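Local coordinates for meso-diaminopimelate dehydrogenase (Clostridium tetani, PDB 3WGQ), which catalyses the reversible NADP-dependent oxidative deamination of meso-2,6-diaminopimelate, at residues F128-L133 / T304-P309; S54-Y59 / S85-V90; I5-V10 / D27-E32. The protein carries 6 engineered substitutions. All coordinates share one frame; numbering follows the deposited sequence.

Contact 1 (F128-L133 / T304-P309); sequences FSLNRL and TVLDIP
Leu130 of the helix and Val305 of the loop that follows strand 301-303 form one half of a largely aliphatic contact, with Leu306 joined to Leu130 and Leu133 as the other. In the first half Leu130 CG sits 3.8 Å from Val305 CG2, and Leu130 CD1 reaches Val305 CB at 4.0 Å. The other branch, Leu130 CD2, runs up against the backbone and lies 3.4 Å from Val305 O, a close packing of methyl on carbonyl oxygen. In the second half Leu306 CD2 is the meeting point: it lies 3.8 Å from Leu133 CD2 and 4.1 Å from Leu130 CD2. Leu133 gets there with its CG trans to the backbone N (chi1 179°).

No hydrogen bond crosses between the segments. Those of 304-309 brace its own turn, which presents Val305 and Leu306: Thr304 N donates to Asp307 OD2 (2.9 Å), on the anti side and 27° out of the carboxylate plane, and Leu306 N donates to Thr304 OG1 (3.2 Å). Ser129 OG, by contrast, bonds to the C-terminal carboxylate of Leu326 of the second subunit.

Tyr287 of helix 276-297 touches both Leu130 and Val305. The contact thus fastens helix 123-138 to the loop after the last strand of the parallel sheet, at the subunit interface; with Thr304 OG1 accepting from the N two residues on, that loop opens with an ST turn.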
loop_
_atom_site.group_PDB
_atom_site.type_symbol
_atom_site.label_atom_id
_atom_site.label_comp_id
_atom_site.label_asym_id
_atom_site.label_seq_id
_atom_site.Cartn_x
_atom_site.Cartn_y
_atom_site.Cartn_z
ATOM N N PHE B 128 -7.828 1.515 -1.934
ATOM C CA PHE B 128 -7.494 1.932 -3.292
ATOM C C PHE B 128 -7.145 3.419 -3.289
ATOM O O PHE B 128 -6.242 3.847 -3.996
ATOM C CB PHE B 128 -8.660 1.643 -4.250
ATOM C CG PHE B 128 -8.718 0.208 -4.721
ATOM C CD1 PHE B 128 -7.947 -0.774 -4.105
ATOM C CD2 PHE B 128 -9.532 -0.156 -5.786
ATOM C CE1 PHE B 128 -7.983 -2.103 -4.546
ATOM C CE2 PHE B 128 -9.579 -1.483 -6.236
ATOM C CZ PHE B 128 -8.802 -2.457 -5.618
ATOM N N SER B 129 -7.858 4.196 -2.476
ATOM C CA SER B 129 -7.603 5.630 -2.370
ATOM C C SER B 129 -6.162 5.852 -1.921
ATOM O O SER B 129 -5.415 6.624 -2.522
ATOM C CB SER B 129 -8.546 6.257 -1.343
ATOM O OG SER B 129 -9.880 5.858 -1.578
ATOM N N LEU B 130 -5.777 5.163 -0.853
ATOM C CA LEU B 130 -4.426 5.273 -0.328
ATOM C C LEU B 130 -3.396 4.947 -1.393
ATOM O O LEU B 130 -2.388 5.631 -1.512
ATOM C CB LEU B 130 -4.224 4.315 0.839
ATOM C CG LEU B 130 -4.864 4.733 2.159
ATOM C CD1 LEU B 130 -5.019 3.517 3.060
ATOM C CD2 LEU B 130 -3.998 5.831 2.810
ATOM N N ASN B 131 -3.648 3.895 -2.167
ATOM C CA ASN B 131 -2.684 3.516 -3.178
ATOM C C ASN B 131 -2.634 4.452 -4.373
ATOM O O ASN B 131 -1.602 4.553 -5.024
ATOM C CB ASN B 131 -2.883 2.046 -3.572
ATOM C CG ASN B 131 -2.244 1.099 -2.549
ATOM O OD1 ASN B 131 -2.883 0.658 -1.591
ATOM N ND2 ASN B 131 -0.963 0.830 -2.731
ATOM N N ARG B 132 -3.729 5.156 -4.655
ATOM C CA ARG B 132 -3.708 6.135 -5.750
ATOM C C ARG B 132 -2.805 7.269 -5.256
ATOM O O ARG B 132 -1.926 7.753 -5.967
ATOM C CB ARG B 132 -5.105 6.709 -6.018
ATOM C CG ARG B 132 -6.108 5.756 -6.631
ATOM C CD ARG B 132 -7.506 6.392 -6.624
ATOM N NE ARG B 132 -8.527 5.398 -6.901
ATOM C CZ ARG B 132 -9.542 5.110 -6.099
ATOM N NH1 ARG B 132 -9.706 5.746 -4.945
ATOM N NH2 ARG B 132 -10.386 4.157 -6.447
ATOM N N LEU B 133 -3.029 7.686 -4.018
ATOM C CA LEU B 133 -2.236 8.760 -3.430
ATOM C C LEU B 133 -0.751 8.402 -3.386
ATOM O O LEU B 133 0.093 9.186 -3.800
ATOM C CB LEU B 133 -2.732 9.077 -2.014
ATOM C CG LEU B 133 -1.961 10.178 -1.267
ATOM C CD1 LEU B 133 -1.874 11.432 -2.118
ATOM C CD2 LEU B 133 -2.648 10.484 0.063
ATOM N N THR B 304 -10.025 10.976 7.103
ATOM C CA THR B 304 -10.136 9.959 6.066
ATOM C C THR B 304 -8.935 9.022 6.214
ATOM O O THR B 304 -8.027 9.292 7.003
ATOM C CB THR B 304 -10.120 10.582 4.647
ATOM O OG1 THR B 304 -8.807 11.069 4.347
ATOM C CG2 THR B 304 -11.120 11.731 4.556
ATOM N N VAL B 305 -8.926 7.923 5.465
ATOM C CA VAL B 305 -7.806 6.990 5.540
ATOM C C VAL B 305 -6.485 7.686 5.196
ATOM O O VAL B 305 -5.412 7.241 5.608
ATOM C CB VAL B 305 -8.002 5.797 4.571
ATOM C CG1 VAL B 305 -9.243 5.009 4.965
ATOM C CG2 VAL B 305 -8.142 6.299 3.137
ATOM N N LEU B 306 -6.572 8.782 4.446
ATOM C CA LEU B 306 -5.386 9.522 4.027
ATOM C C LEU B 306 -4.695 10.251 5.178
ATOM O O LEU B 306 -3.534 10.620 5.062
ATOM C CB LEU B 306 -5.746 10.550 2.946
ATOM C CG LEU B 306 -6.615 10.113 1.757
ATOM C CD1 LEU B 306 -6.822 11.301 0.824
ATOM C CD2 LEU B 306 -5.956 8.970 1.018
ATOM N N ASP B 307 -5.407 10.452 6.282
ATOM C CA ASP B 307 -4.851 11.156 7.443
ATOM C C ASP B 307 -4.282 10.219 8.502
ATOM O O ASP B 307 -3.643 10.673 9.451
ATOM C CB ASP B 307 -5.933 11.998 8.139
ATOM C CG ASP B 307 -6.661 12.946 7.198
ATOM O OD1 ASP B 307 -5.997 13.728 6.496
ATOM O OD2 ASP B 307 -7.911 12.913 7.178
ATOM N N ILE B 308 -4.508 8.921 8.347
ATOM C CA ILE B 308 -4.087 7.941 9.355
ATOM C C ILE B 308 -2.860 7.071 9.074
ATOM O O ILE B 308 -2.830 6.321 8.101
ATOM C CB ILE B 308 -5.257 6.982 9.671
ATOM C CG1 ILE B 308 -6.500 7.788 10.066
ATOM C CG2 ILE B 308 -4.862 6.027 10.797
ATOM C CD1 ILE B 308 -7.759 6.952 10.200
ATOM N N PRO B 309 -1.841 7.147 9.946
ATOM C CA PRO B 309 -0.622 6.350 9.781
ATOM C C PRO B 309 -0.996 4.881 9.937
ATOM O O PRO B 309 -1.839 4.531 10.772
ATOM C CB PRO B 309 0.270 6.831 10.929
ATOM C CG PRO B 309 -0.221 8.219 11.187
ATOM C CD PRO B 309 -1.710 8.068 11.085
#

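Contact 2 (S54-Y59 / S85-V90); sequences SRLELY and SQFNTV
Phe87 pushes its ring into the short 3-10 segment that carries Leu56, and against Tyr59 just after it; following it outward from the backbone accounts for most of the contact. Its CB points toward 54-59, and CG stands trans to the carbonyl carbon (chi1 -53°), which sends the ring between Leu56 and Tyr59. Beyond CG the two sides of the ring meet different partners. On one side Phe87 CE1 lies 3.4 Å from Leu56 CD2 and 4.0 Å from Leu56 CG; the methyl comes in at a slant to the ring, and the two side chains run antiparallel alongside one another. On the other side Phe87 CE2 is 3.3 Å from Tyr59 O, which sits at the ring edge, close to its plane, where the aromatic C-H carries a slight positive charge. At the end of the ring Phe87 CZ is 3.4 Å from Leu56 O, so the far rim meets two backbone oxygens as well as a methyl.

Gln86 adds an outer layer. Its side chain runs obliquely over those of Leu56 and Glu57, with Gln86 OE1 at 3.9 Å from Leu56 CD2 and Gln86 NE2 at 3.4 Å from Glu57 CB. The amide and the Glu57 carboxylate are turned 82° apart.

Met66 of strand 65-68 touches both Leu56 and Phe87, while Ile83 of helix 80-84 also meets Leu56. Phe87 and Leu56 thus pack the loop after strand 50-52 against the chain leading into strand 89-91, beside strand 65-68, in a Rossmann-type dinucleotide-binding fold.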
loop_
_atom_site.group_PDB
_atom_site.type_symbol
_atom_site.label_atom_id
_atom_site.label_comp_id
_atom_site.label_asym_id
_atom_site.label_seq_id
_atom_site.Cartn_x
_atom_site.Cartn_y
_atom_site.Cartn_z
ATOM N N SER B 54 -33.718 2.617 18.588
ATOM C CA SER B 54 -34.298 3.692 19.389
ATOM C C SER B 54 -33.561 3.886 20.704
ATOM O O SER B 54 -33.692 4.927 21.347
ATOM C CB SER B 54 -35.759 3.385 19.691
ATOM O OG SER B 54 -35.865 2.142 20.363
ATOM N N ARG B 55 -32.800 2.874 21.110
ATOM C CA ARG B 55 -32.058 2.936 22.362
ATOM C C ARG B 55 -30.571 3.206 22.167
ATOM O O ARG B 55 -29.783 3.016 23.091
ATOM C CB ARG B 55 -32.246 1.633 23.141
ATOM C CG ARG B 55 -33.675 1.408 23.617
ATOM C CD ARG B 55 -33.889 -0.020 24.053
ATOM N NE ARG B 55 -33.142 -0.366 25.256
ATOM C CZ ARG B 55 -33.491 -0.006 26.486
ATOM N NH1 ARG B 55 -34.582 0.720 26.690
ATOM N NH2 ARG B 55 -32.756 -0.393 27.516
ATOM N N LEU B 56 -30.189 3.654 20.975
ATOM C CA LEU B 56 -28.784 3.940 20.691
ATOM C C LEU B 56 -28.184 4.966 21.656
ATOM O O LEU B 56 -27.088 4.765 22.182
ATOM C CB LEU B 56 -28.632 4.438 19.253
ATOM C CG LEU B 56 -27.203 4.739 18.792
ATOM C CD1 LEU B 56 -26.879 3.916 17.565
ATOM C CD2 LEU B 56 -27.066 6.218 18.496
ATOM N N GLU B 57 -28.907 6.056 21.892
ATOM C CA GLU B 57 -28.442 7.115 22.781
ATOM C C GLU B 57 -28.123 6.642 24.204
ATOM O O GLU B 57 -27.376 7.305 24.929
ATOM C CB GLU B 57 -29.484 8.237 22.823
ATOM C CG GLU B 57 -30.891 7.752 23.168
ATOM C CD GLU B 57 -31.955 8.825 22.979
ATOM O OE1 GLU B 57 -33.134 8.556 23.306
ATOM O OE2 GLU B 57 -31.617 9.930 22.502
ATOM N N LEU B 58 -28.677 5.501 24.604
ATOM C CA LEU B 58 -28.437 4.963 25.944
ATOM C C LEU B 58 -27.064 4.308 26.075
ATOM O O LEU B 58 -26.667 3.888 27.167
ATOM C CB LEU B 58 -29.509 3.926 26.297
ATOM C CG LEU B 58 -30.965 4.386 26.359
ATOM C CD1 LEU B 58 -31.877 3.182 26.578
ATOM C CD2 LEU B 58 -31.134 5.400 27.480
ATOM N N TYR B 59 -26.341 4.222 24.962
ATOM C CA TYR B 59 -25.026 3.586 24.955
ATOM C C TYR B 59 -23.839 4.523 24.721
ATOM O O TYR B 59 -22.729 4.058 24.451
ATOM C CB TYR B 59 -25.000 2.476 23.890
ATOM C CG TYR B 59 -25.846 1.277 24.240
ATOM C CD1 TYR B 59 -27.241 1.351 24.220
ATOM C CD2 TYR B 59 -25.254 0.079 24.647
ATOM C CE1 TYR B 59 -28.022 0.264 24.603
ATOM C CE2 TYR B 59 -26.026 -1.011 25.031
ATOM C CZ TYR B 59 -27.411 -0.911 25.009
ATOM O OH TYR B 59 -28.179 -1.977 25.406
ATOM N N SER B 85 -22.848 12.861 16.432
ATOM C CA SER B 85 -23.114 13.809 17.503
ATOM C C SER B 85 -23.030 13.154 18.868
ATOM O O SER B 85 -22.948 13.840 19.884
ATOM C CB SER B 85 -24.504 14.420 17.336
ATOM O OG SER B 85 -25.505 13.441 17.555
ATOM N N GLN B 86 -23.046 11.827 18.895
ATOM C CA GLN B 86 -23.002 11.111 20.161
ATOM C C GLN B 86 -21.890 10.085 20.288
ATOM O O GLN B 86 -21.616 9.606 21.389
ATOM C CB GLN B 86 -24.339 10.417 20.403
ATOM C CG GLN B 86 -25.526 11.360 20.451
ATOM C CD GLN B 86 -26.846 10.624 20.370
ATOM O OE1 GLN B 86 -27.159 10.001 19.353
ATOM N NE2 GLN B 86 -27.627 10.682 21.445
ATOM N N PHE B 87 -21.260 9.724 19.176
ATOM C CA PHE B 87 -20.180 8.738 19.223
ATOM C C PHE B 87 -19.098 9.049 18.212
ATOM O O PHE B 87 -19.287 9.865 17.313
ATOM C CB PHE B 87 -20.689 7.323 18.894
ATOM C CG PHE B 87 -21.858 6.869 19.720
ATOM C CD1 PHE B 87 -23.135 7.374 19.484
ATOM C CD2 PHE B 87 -21.687 5.916 20.719
ATOM C CE1 PHE B 87 -24.223 6.931 20.232
ATOM C CE2 PHE B 87 -22.771 5.467 21.471
ATOM C CZ PHE B 87 -24.040 5.974 21.230
ATOM N N ASN B 88 -17.957 8.390 18.373
ATOM C CA ASN B 88 -16.868 8.516 17.414
ATOM C C ASN B 88 -17.347 7.514 16.372
ATOM O O ASN B 88 -17.795 6.432 16.729
ATOM C CB ASN B 88 -15.549 8.044 18.023
ATOM C CG ASN B 88 -15.027 8.987 19.082
ATOM O OD1 ASN B 88 -14.827 10.177 18.828
ATOM N ND2 ASN B 88 -14.798 8.462 20.272
ATOM N N THR B 89 -17.273 7.846 15.094
ATOM C CA THR B 89 -17.781 6.906 14.108
ATOM C C THR B 89 -16.814 6.476 13.026
ATOM O O THR B 89 -15.771 7.086 12.817
ATOM C CB THR B 89 -19.013 7.472 13.397
ATOM O OG1 THR B 89 -18.624 8.619 12.628
ATOM C CG2 THR B 89 -20.078 7.881 14.413
ATOM N N VAL B 90 -17.203 5.410 12.341
ATOM C CA VAL B 90 -16.448 4.855 11.227
ATOM C C VAL B 90 -17.489 4.449 10.187
ATOM O O VAL B 90 -18.408 3.690 10.495
ATOM C CB VAL B 90 -15.646 3.597 11.643
ATOM C CG1 VAL B 90 -15.092 2.905 10.408
ATOM C CG2 VAL B 90 -14.511 3.985 12.576
#

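Contact 3 (I5-V10 / D27-E32); sequences IRIGIV and DDMELE
Ile5, Arg6 and Ile7 pair in parallel with Met29, Glu30 and Leu31, the two strand axes 4.6 Å apart at their closest and twisted by 42°. Together with helix 14-23 they make the opening beta-alpha-beta unit of a Rossmann-type fold, whose glycine-rich turn probably binds the dinucleotide.

The backbone ladder has four bonds: Ile5 N to Asp28 O, Glu30 N to Ile5 O, Ile7 N to Glu30 O, and Glu32 N to Ile7 O, the last of these 2.8 Å long. Ile5 and Ile7 each use both N and O, bonding to residues on either side of their partners Met29 and Leu31, as in parallel pairing.

On one face Met29 lies against the isoleucines, its CG 3.8 Å from Ile5 CB and its SD 4.1 Å from Ile7 CG1. Further along, Ile9 and Leu31 meet at about a right angle, with Ile9 CG1 3.8 Å from Leu31 CD1; Val19 and Glu20 of helix 14-23 also touch Ile9.

Arg6 and Glu30 lie on the opposite face. Arg6 runs on to a salt bridge with Asp64, and across the strands it meets Glu32 through its aliphatic stem: bent at chi2 (-55°), Glu32 places CG 3.5 Å from Arg6 CB and OE2 3.6 Å from Arg6 CG.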
loop_
_atom_site.group_PDB
_atom_site.type_symbol
_atom_site.label_atom_id
_atom_site.label_comp_id
_atom_site.label_asym_id
_atom_site.label_seq_id
_atom_site.Cartn_x
_atom_site.Cartn_y
_atom_site.Cartn_z
ATOM N N ILE B 5 -11.360 -2.554 23.257
ATOM C CA ILE B 5 -12.003 -1.475 22.516
ATOM C C ILE B 5 -13.469 -1.898 22.384
ATOM O O ILE B 5 -13.765 -2.966 21.862
ATOM C CB ILE B 5 -11.355 -1.304 21.115
ATOM C CG1 ILE B 5 -9.851 -1.034 21.273
ATOM C CG2 ILE B 5 -12.010 -0.147 20.366
ATOM C CD1 ILE B 5 -9.090 -0.895 19.958
ATOM N N ARG B 6 -14.382 -1.077 22.890
ATOM C CA ARG B 6 -15.806 -1.410 22.840
ATOM C C ARG B 6 -16.454 -0.979 21.528
ATOM O O ARG B 6 -16.641 0.211 21.268
ATOM C CB ARG B 6 -16.528 -0.767 24.023
ATOM C CG ARG B 6 -16.049 -1.285 25.373
ATOM C CD ARG B 6 -16.581 -0.424 26.496
ATOM N NE ARG B 6 -16.152 0.960 26.335
ATOM C CZ ARG B 6 -16.538 1.956 27.122
ATOM N NH1 ARG B 6 -17.365 1.719 28.128
ATOM N NH2 ARG B 6 -16.105 3.190 26.894
ATOM N N ILE B 7 -16.814 -1.960 20.709
ATOM C CA ILE B 7 -17.404 -1.668 19.414
ATOM C C ILE B 7 -18.920 -1.752 19.379
ATOM O O ILE B 7 -19.530 -2.578 20.049
ATOM C CB ILE B 7 -16.841 -2.620 18.324
ATOM C CG1 ILE B 7 -15.307 -2.527 18.283
ATOM C CG2 ILE B 7 -17.446 -2.270 16.961
ATOM C CD1 ILE B 7 -14.765 -1.146 17.965
ATOM N N GLY B 8 -19.513 -0.879 18.576
ATOM C CA GLY B 8 -20.948 -0.870 18.400
ATOM C C GLY B 8 -21.209 -0.916 16.906
ATOM O O GLY B 8 -20.555 -0.212 16.148
ATOM N N ILE B 9 -22.145 -1.751 16.473
ATOM C CA ILE B 9 -22.471 -1.852 15.054
ATOM C C ILE B 9 -23.874 -1.311 14.793
ATOM O O ILE B 9 -24.817 -1.654 15.506
ATOM C CB ILE B 9 -22.443 -3.322 14.563
ATOM C CG1 ILE B 9 -21.085 -3.958 14.861
ATOM C CG2 ILE B 9 -22.722 -3.369 13.077
ATOM C CD1 ILE B 9 -20.981 -5.412 14.418
ATOM N N VAL B 10 -24.005 -0.466 13.774
ATOM C CA VAL B 10 -25.298 0.092 13.412
ATOM C C VAL B 10 -25.682 -0.505 12.061
ATOM O O VAL B 10 -25.047 -0.224 11.039
ATOM C CB VAL B 10 -25.247 1.630 13.289
ATOM C CG1 VAL B 10 -26.622 2.162 12.927
ATOM C CG2 VAL B 10 -24.779 2.246 14.597
ATOM N N ASP B 27 -8.582 -9.893 19.128
ATOM C CA ASP B 27 -8.581 -10.081 20.573
ATOM C C ASP B 27 -8.662 -8.819 21.423
ATOM O O ASP B 27 -9.128 -8.873 22.559
ATOM C CB ASP B 27 -7.341 -10.884 20.990
ATOM C CG ASP B 27 -7.274 -12.242 20.317
ATOM O OD1 ASP B 27 -8.301 -12.953 20.315
ATOM O OD2 ASP B 27 -6.193 -12.602 19.799
ATOM N N ASP B 28 -8.212 -7.687 20.896
ATOM C CA ASP B 28 -8.248 -6.447 21.664
ATOM C C ASP B 28 -9.601 -5.734 21.573
ATOM O O ASP B 28 -9.767 -4.614 22.067
ATOM C CB ASP B 28 -7.122 -5.515 21.197
ATOM C CG ASP B 28 -7.355 -4.965 19.802
ATOM O OD1 ASP B 28 -7.922 -5.688 18.958
ATOM O OD2 ASP B 28 -6.956 -3.810 19.549
ATOM N N MET B 29 -10.570 -6.394 20.948
ATOM C CA MET B 29 -11.900 -5.817 20.780
ATOM C C MET B 29 -13.045 -6.676 21.276
ATOM O O MET B 29 -12.953 -7.907 21.340
ATOM C CB MET B 29 -12.159 -5.495 19.316
ATOM C CG MET B 29 -11.389 -4.317 18.798
ATOM S SD MET B 29 -11.740 -4.142 17.067
ATOM C CE MET B 29 -10.305 -3.233 16.517
ATOM N N GLU B 30 -14.144 -6.002 21.588
ATOM C CA GLU B 30 -15.339 -6.659 22.081
ATOM C C GLU B 30 -16.568 -5.957 21.510
ATOM O O GLU B 30 -16.608 -4.731 21.410
ATOM C CB GLU B 30 -15.349 -6.594 23.606
ATOM C CG GLU B 30 -16.352 -7.497 24.283
ATOM C CD GLU B 30 -16.108 -7.580 25.778
ATOM O OE1 GLU B 30 -16.230 -6.537 26.464
ATOM O OE2 GLU B 30 -15.781 -8.688 26.261
ATOM N N LEU B 31 -17.558 -6.748 21.121
ATOM C CA LEU B 31 -18.795 -6.221 20.572
ATOM C C LEU B 31 -19.743 -5.902 21.721
ATOM O O LEU B 31 -20.112 -6.787 22.494
ATOM C CB LEU B 31 -19.443 -7.254 19.651
ATOM C CG LEU B 31 -20.809 -6.887 19.073
ATOM C CD1 LEU B 31 -20.716 -5.583 18.289
ATOM C CD2 LEU B 31 -21.294 -8.021 18.181
ATOM N N GLU B 32 -20.131 -4.637 21.836
ATOM C CA GLU B 32 -21.037 -4.227 22.897
ATOM C C GLU B 32 -22.491 -4.406 22.489
ATOM O O GLU B 32 -23.293 -4.929 23.252
ATOM C CB GLU B 32 -20.790 -2.767 23.281
ATOM C CG GLU B 32 -19.515 -2.537 24.074
ATOM C CD GLU B 32 -19.452 -3.392 25.327
ATOM O OE1 GLU B 32 -20.439 -3.392 26.094
ATOM O OE2 GLU B 32 -18.415 -4.058 25.543
#

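Contacts 2 and 3 both reach the parallel sheet, contact 3 joining two of its strands and contact 2 a loop to the chain entering another; their centres are about 13 Å apart, and they meet where Leu56 CD1 lies 4.0 Å from Val10 CG2. Contact 1 is set apart, its centre about 26 Å from contact 2's and about 24 Å from contact 3's. Its touching residues are all buried and its segments meet the second subunit, while contacts 2 and 3 are partly buried and touch no other chain. Contact 3 is built on backbone hydrogen bonds between neighbouring strands; contact 1 relies on aliphatic packing, contact 2 on a phenyl ring against a methyl and backbone carbonyls.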